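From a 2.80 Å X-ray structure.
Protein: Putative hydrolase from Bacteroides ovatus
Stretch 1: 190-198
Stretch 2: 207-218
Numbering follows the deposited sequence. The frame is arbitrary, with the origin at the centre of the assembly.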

ATOM      1  N   GLY A 190       2.587 -17.005  -5.455  1.00 49.35           N
ATOM      2  CA  GLY A 190       3.421 -16.630  -6.587  1.00 49.96           C
ATOM      3  C   GLY A 190       3.407 -15.150  -6.849  1.00 53.87           C
ATOM      4  O   GLY A 190       2.700 -14.412  -6.162  1.00 52.56           O
ATOM      5  N   THR A 191       4.197 -14.709  -7.846  1.00 51.19           N
ATOM      6  CA  THR A 191       4.296 -13.298  -8.237  1.00 50.12           C
ATOM      7  C   THR A 191       4.323 -13.175  -9.748  1.00 54.75           C
ATOM      8  O   THR A 191       4.793 -14.080 -10.442  1.00 55.12           O
ATOM      9  CB  THR A 191       5.556 -12.640  -7.635  1.00 54.51           C
ATOM     10  OG1 THR A 191       5.525 -12.777  -6.213  1.00 57.91           O
ATOM     11  CG2 THR A 191       5.690 -11.166  -8.008  1.00 47.87           C
ATOM     12  N   CYS A 192       3.834 -12.032 -10.248  1.00 50.73           N
ATOM     13  CA  CYS A 192       3.853 -11.695 -11.657  1.00 50.88           C
ATOM     14  C   CYS A 192       4.611 -10.421 -11.817  1.00 52.95           C
ATOM     15  O   CYS A 192       4.381  -9.517 -11.029  1.00 51.84           O
ATOM     16  CB  CYS A 192       2.435 -11.555 -12.183  1.00 50.78           C
ATOM     17  SG  CYS A 192       2.308 -10.652 -13.749  1.00 55.63           S
ATOM     18  N   LEU A 193       5.497 -10.316 -12.827  1.00 49.43           N
ATOM     19  CA  LEU A 193       6.216  -9.074 -13.097  1.00 49.59           C
ATOM     20  C   LEU A 193       5.550  -8.412 -14.283  1.00 54.95           C
ATOM     21  O   LEU A 193       5.664  -8.910 -15.404  1.00 55.79           O
ATOM     22  CB  LEU A 193       7.713  -9.317 -13.363  1.00 50.97           C
ATOM     23  CG  LEU A 193       8.565  -8.067 -13.723  1.00 55.30           C
ATOM     24  CD1 LEU A 193       8.438  -6.997 -12.676  1.00 54.14           C
ATOM     25  CD2 LEU A 193      10.033  -8.431 -13.886  1.00 56.83           C
ATOM     26  N   ALA A 194       4.829  -7.301 -14.028  1.00 51.02           N
ATOM     27  CA  ALA A 194       4.113  -6.526 -15.046  1.00 51.08           C
ATOM     28  C   ALA A 194       4.924  -5.294 -15.426  1.00 56.89           C
ATOM     29  O   ALA A 194       5.429  -4.620 -14.530  1.00 56.84           O
ATOM     30  CB  ALA A 194       2.756  -6.101 -14.505  1.00 50.34           C
ATOM     31  N   THR A 195       5.065  -4.994 -16.731  1.00 54.56           N
ATOM     32  CA  THR A 195       5.806  -3.803 -17.198  1.00 55.07           C
ATOM     33  C   THR A 195       4.803  -2.861 -17.861  1.00 58.55           C
ATOM     34  O   THR A 195       4.074  -3.294 -18.755  1.00 59.32           O
ATOM     35  CB  THR A 195       6.956  -4.198 -18.137  1.00 59.30           C
ATOM     36  OG1 THR A 195       7.859  -5.046 -17.426  1.00 56.95           O
ATOM     37  CG2 THR A 195       7.723  -2.989 -18.660  1.00 57.01           C
ATOM     38  N   TYR A 196       4.754  -1.590 -17.416  1.00 53.00           N
ATOM     39  CA  TYR A 196       3.817  -0.595 -17.926  1.00 52.44           C
ATOM     40  C   TYR A 196       4.534   0.522 -18.724  1.00 59.24           C
ATOM     41  O   TYR A 196       5.618   0.963 -18.333  1.00 59.90           O
ATOM     42  CB  TYR A 196       3.050   0.026 -16.748  1.00 51.82           C
ATOM     43  CG  TYR A 196       2.125  -0.942 -16.047  1.00 52.02           C
ATOM     44  CD1 TYR A 196       0.823  -1.142 -16.495  1.00 52.08           C
ATOM     45  CD2 TYR A 196       2.558  -1.680 -14.953  1.00 53.19           C
ATOM     46  CE1 TYR A 196      -0.024  -2.056 -15.874  1.00 51.58           C
ATOM     47  CE2 TYR A 196       1.712  -2.580 -14.309  1.00 52.91           C
ATOM     48  CZ  TYR A 196       0.425  -2.776 -14.777  1.00 59.53           C
ATOM     49  OH  TYR A 196      -0.381  -3.693 -14.134  1.00 61.12           O
ATOM     50  N   SER A 197       3.909   1.008 -19.807  1.00 56.41           N
ATOM     51  CA  SER A 197       4.489   2.097 -20.597  1.00 57.65           C
ATOM     52  C   SER A 197       4.189   3.435 -19.949  1.00 62.11           C
ATOM     53  O   SER A 197       3.144   3.592 -19.312  1.00 60.65           O
ATOM     54  CB  SER A 197       3.944   2.092 -22.017  1.00 62.18           C
ATOM     55  OG  SER A 197       4.371   3.231 -22.743  1.00 74.26           O
ATOM     56  N   LEU A 198       5.094   4.415 -20.148  1.00 59.86           N
ATOM     57  CA  LEU A 198       4.945   5.785 -19.640  1.00 59.21           C
ATOM     58  C   LEU A 198       4.932   6.771 -20.824  1.00 65.08           C
ATOM     59  O   LEU A 198       5.209   7.962 -20.657  1.00 66.01           O
ATOM     60  CB  LEU A 198       6.090   6.109 -18.654  1.00 58.87           C
ATOM     61  CG  LEU A 198       6.227   5.162 -17.451  1.00 61.12           C
ATOM     62  CD1 LEU A 198       7.469   5.486 -16.638  1.00 62.23           C
ATOM     63  CD2 LEU A 198       5.019   5.224 -16.563  1.00 58.47           C
TER
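Stretch 2 (207-218) YMKLISRNDNFN

Antiparallel strands do not always pair as perfect ladders; where the register slips, side chains can fit the gaps that result. Residues 207-218 of this putative hydrolase lie on the strand that runs through stretch 1 in this way. The strand around Ser212 runs antiparallel to it, the two N-to-C directions making an angle of 162°, and the axes approach to 4.5 Å.

The central rungs are regular. Leu193 pairs with Asn214 through two hydrogen bonds, Leu193 N to Asn214 O at 3.3 Å and Asn214 N to Leu193 O at 3.0 Å. At the next hydrogen-bonded pair, Thr195 N donates to Ser212 O at 2.8 Å. Between them Ala194 faces Arg213 with only 4.4 Å between their CA atoms, as expected of a non-hydrogen-bonded pair.

Beyond Thr195 the register shifts by one residue, a beta bulge. Thr195 O receives both Ile211 N, at 2.7 Å, and Ser212 N, in a weak bond of 3.3 Å. Ile211 has phi/psi of -73/-41°, far from an extended conformation, and its CA-to-CB bond points toward stretch 1, bringing Ile211 CG1 to 3.6 Å from Ser197 CB. Pairing then resumes, with Ser197 N to Lys209 O at 3.0 Å and Met208 N to Ser197 O at 2.9 Å.

On the face shared by Ala194 and Tyr196, the small Ala194 and the ring of Tyr196 form a shallow notch, and Leu210 CD1 rests in its mouth, 3.5 Å from Ala194 CB and over one face of the Tyr196 ring, 4.1 Å from its centroid. The selenomethionine Met208 starts away from stretch 1, but its end bends back: SE lies 3.7 Å from Tyr196 CB, while CE reaches Leu198 CD2 at 3.4 Å. The flexible side chain thus bridges the tyrosine and the leucine.

A second bulge, a shift of two, lies between Leu193 and Thr191. Here a type I turn from Asn214 to Phe217 bends the chain, closed by Phe217 N to Asn214 O at 3.2 Å, before Asn218 rejoins Thr191 through Asn218 N to Thr191 O at 3.2 Å and Thr191 N to Asn218 O at 3.3 Å. At the turn the CA-to-CB bond of Phe217 points toward stretch 1, and Leu193 CB sits over its ring, 3.8 Å from the centroid, and Leu193 CD2 lies 3.5 Å from Phe217 CE1.

A water fills a polar gap beside the central rungs, donating to Leu193 O at 2.9 Å and hydrogen-bonding Thr195 OG1 at 2.9 Å and Ser212 OG at 2.7 Å.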

ATOM      1  N   TYR A 207      -0.336   5.353 -22.618  1.00 61.98           N
ATOM      2  CA  TYR A 207      -0.017   5.666 -21.217  1.00 59.87           C
ATOM      3  C   TYR A 207      -0.601   4.682 -20.192  1.00 62.21           C
ATOM      4  O   TYR A 207      -1.826   4.533 -20.081  1.00 62.05           O
ATOM      5  CB  TYR A 207      -0.460   7.077 -20.850  1.00 60.88           C
ATOM      6  CG  TYR A 207       0.307   7.610 -19.666  1.00 61.46           C
ATOM      7  CD1 TYR A 207       1.569   8.170 -19.824  1.00 65.07           C
ATOM      8  CD2 TYR A 207      -0.186   7.476 -18.377  1.00 59.37           C
ATOM      9  CE1 TYR A 207       2.297   8.630 -18.733  1.00 64.48           C
ATOM     10  CE2 TYR A 207       0.532   7.934 -17.281  1.00 59.22           C
ATOM     11  CZ  TYR A 207       1.770   8.519 -17.464  1.00 66.42           C
ATOM     12  OH  TYR A 207       2.476   8.982 -16.384  1.00 67.49           O
HETATM   13  N   MSE A 208       0.314   4.080 -19.381  1.00 56.42           N
HETATM   14  CA  MSE A 208       0.050   3.079 -18.345  1.00 53.89           C
HETATM   15  C   MSE A 208      -0.580   1.792 -18.931  1.00 58.53           C
HETATM   16  O   MSE A 208      -1.239   1.039 -18.205  1.00 57.72           O
HETATM   17  CB  MSE A 208      -0.789   3.649 -17.179  1.00 54.47           C
HETATM   18  CG  MSE A 208       0.057   4.199 -16.035  1.00 60.65           C
HETATM   19 SE   MSE A 208       1.282   2.905 -15.206  0.75 67.29          SE
HETATM   20  CE  MSE A 208       2.529   4.104 -14.578  1.00 64.49           C
ATOM     21  N   LYS A 209      -0.292   1.491 -20.219  1.00 56.03           N
ATOM     22  CA  LYS A 209      -0.758   0.259 -20.842  1.00 55.45           C
ATOM     23  C   LYS A 209       0.201  -0.834 -20.404  1.00 60.51           C
ATOM     24  O   LYS A 209       1.410  -0.580 -20.327  1.00 60.09           O
ATOM     25  CB  LYS A 209      -0.822   0.372 -22.385  1.00 58.72           C
ATOM     26  N   LEU A 210      -0.331  -2.035 -20.085  1.00 57.72           N
ATOM     27  CA  LEU A 210       0.487  -3.190 -19.694  1.00 57.69           C
ATOM     28  C   LEU A 210       1.258  -3.703 -20.936  1.00 63.16           C
ATOM     29  O   LEU A 210       0.660  -4.336 -21.811  1.00 64.27           O
ATOM     30  CB  LEU A 210      -0.418  -4.288 -19.100  1.00 56.96           C
ATOM     31  CG  LEU A 210       0.228  -5.593 -18.607  1.00 62.44           C
ATOM     32  CD1 LEU A 210       1.251  -5.341 -17.533  1.00 62.64           C
ATOM     33  CD2 LEU A 210      -0.825  -6.514 -18.034  1.00 64.53           C
ATOM     34  N   ILE A 211       2.564  -3.367 -21.031  1.00 58.98           N
ATOM     35  CA  ILE A 211       3.434  -3.761 -22.153  1.00 60.13           C
ATOM     36  C   ILE A 211       3.790  -5.253 -22.110  1.00 63.31           C
ATOM     37  O   ILE A 211       3.872  -5.885 -23.170  1.00 63.61           O
ATOM     38  CB  ILE A 211       4.726  -2.880 -22.154  1.00 64.28           C
ATOM     39  CG1 ILE A 211       4.389  -1.423 -22.484  1.00 65.41           C
ATOM     40  CG2 ILE A 211       5.816  -3.427 -23.083  1.00 67.23           C
ATOM     41  CD1 ILE A 211       3.357  -1.211 -23.669  1.00 76.53           C
ATOM     42  N   SER A 212       4.070  -5.801 -20.918  1.00 58.24           N
ATOM     43  CA  SER A 212       4.431  -7.217 -20.798  1.00 57.74           C
ATOM     44  C   SER A 212       4.108  -7.738 -19.417  1.00 57.90           C
ATOM     45  O   SER A 212       4.160  -6.981 -18.452  1.00 57.61           O
ATOM     46  CB  SER A 212       5.916  -7.434 -21.114  1.00 62.77           C
ATOM     47  OG  SER A 212       6.783  -7.201 -20.016  1.00 71.94           O
ATOM     48  N   ARG A 213       3.790  -9.031 -19.330  1.00 51.93           N
ATOM     49  CA  ARG A 213       3.483  -9.702 -18.073  1.00 49.87           C
ATOM     50  C   ARG A 213       4.144 -11.079 -18.039  1.00 56.14           C
ATOM     51  O   ARG A 213       4.098 -11.810 -19.036  1.00 57.50           O
ATOM     52  CB  ARG A 213       1.961  -9.828 -17.859  1.00 45.71           C
ATOM     53  CG  ARG A 213       1.199 -10.593 -18.947  1.00 46.89           C
ATOM     54  CD  ARG A 213      -0.302 -10.444 -18.807  1.00 46.28           C
ATOM     55  NE  ARG A 213      -0.800 -11.124 -17.614  1.00 54.04           N
ATOM     56  CZ  ARG A 213      -2.064 -11.096 -17.187  1.00 66.46           C
ATOM     57  NH1 ARG A 213      -2.987 -10.406 -17.856  1.00 47.39           N
ATOM     58  NH2 ARG A 213      -2.415 -11.751 -16.084  1.00 51.59           N
ATOM     59  N   ASN A 214       4.800 -11.409 -16.909  1.00 52.13           N
ATOM     60  CA  ASN A 214       5.412 -12.714 -16.687  1.00 52.44           C
ATOM     61  C   ASN A 214       4.689 -13.303 -15.520  1.00 56.48           C
ATOM     62  O   ASN A 214       5.135 -13.156 -14.392  1.00 56.25           O
ATOM     63  CB  ASN A 214       6.920 -12.596 -16.437  1.00 51.54           C
ATOM     64  CG  ASN A 214       7.638 -13.926 -16.280  1.00 65.47           C
ATOM     65  OD1 ASN A 214       7.036 -15.009 -16.277  1.00 61.79           O
ATOM     66  ND2 ASN A 214       8.948 -13.873 -16.151  1.00 53.21           N
ATOM     67  N   ASP A 215       3.558 -13.965 -15.775  1.00 53.44           N
ATOM     68  CA  ASP A 215       2.752 -14.543 -14.689  1.00 52.00           C
ATOM     69  C   ASP A 215       3.455 -15.686 -13.939  1.00 56.44           C
ATOM     70  O   ASP A 215       3.024 -16.005 -12.836  1.00 54.99           O
ATOM     71  CB  ASP A 215       1.401 -15.009 -15.198  1.00 53.21           C
ATOM     72  CG  ASP A 215       0.570 -13.854 -15.686  1.00 63.11           C
ATOM     73  OD1 ASP A 215       0.788 -13.410 -16.835  1.00 64.92           O
ATOM     74  OD2 ASP A 215      -0.237 -13.328 -14.891  1.00 67.36           O
ATOM     75  N   ASN A 216       4.545 -16.267 -14.509  1.00 55.85           N
ATOM     76  CA  ASN A 216       5.340 -17.327 -13.872  1.00 57.12           C
ATOM     77  C   ASN A 216       6.697 -16.767 -13.351  1.00 61.12           C
ATOM     78  O   ASN A 216       7.669 -17.519 -13.284  1.00 61.61           O
ATOM     79  CB  ASN A 216       5.597 -18.492 -14.863  1.00 61.71           C
ATOM     80  CG  ASN A 216       4.384 -18.926 -15.676  1.00 91.40           C
ATOM     81  OD1 ASN A 216       3.425 -19.511 -15.146  1.00 87.78           O
ATOM     82  ND2 ASN A 216       4.405 -18.671 -16.987  1.00 83.58           N
ATOM     83  N   PHE A 217       6.748 -15.464 -12.957  1.00 56.63           N
ATOM     84  CA  PHE A 217       7.962 -14.815 -12.432  1.00 56.61           C
ATOM     85  C   PHE A 217       8.453 -15.576 -11.157  1.00 61.05           C
ATOM     86  O   PHE A 217       9.597 -16.028 -11.117  1.00 61.29           O
ATOM     87  CB  PHE A 217       7.677 -13.321 -12.147  1.00 56.86           C
ATOM     88  CG  PHE A 217       8.877 -12.496 -11.771  1.00 58.74           C
ATOM     89  CD1 PHE A 217       9.850 -12.193 -12.708  1.00 62.68           C
ATOM     90  CD2 PHE A 217       8.994 -11.950 -10.502  1.00 60.65           C
ATOM     91  CE1 PHE A 217      10.960 -11.422 -12.361  1.00 64.38           C
ATOM     92  CE2 PHE A 217      10.110 -11.193 -10.152  1.00 64.01           C
ATOM     93  CZ  PHE A 217      11.087 -10.931 -11.086  1.00 63.33           C
ATOM     94  N   ASN A 218       7.564 -15.754 -10.162  1.00 57.61           N
ATOM     95  CA  ASN A 218       7.813 -16.551  -8.941  1.00 58.11           C
ATOM     96  C   ASN A 218       6.688 -17.513  -8.712  1.00 62.72           C
ATOM     97  O   ASN A 218       5.585 -17.314  -9.225  1.00 61.58           O
ATOM     98  CB  ASN A 218       7.877 -15.692  -7.647  1.00 56.94           C
ATOM     99  CG  ASN A 218       8.853 -14.570  -7.578  1.00 94.46           C
ATOM    100  OD1 ASN A 218       9.883 -14.551  -8.261  1.00 93.67           O
ATOM    101  ND2 ASN A 218       8.645 -13.710  -6.582  1.00 88.95           N
TER
HETATM  102  O   HOH W   1       7.369  -7.916 -17.513  1.00 49.63           O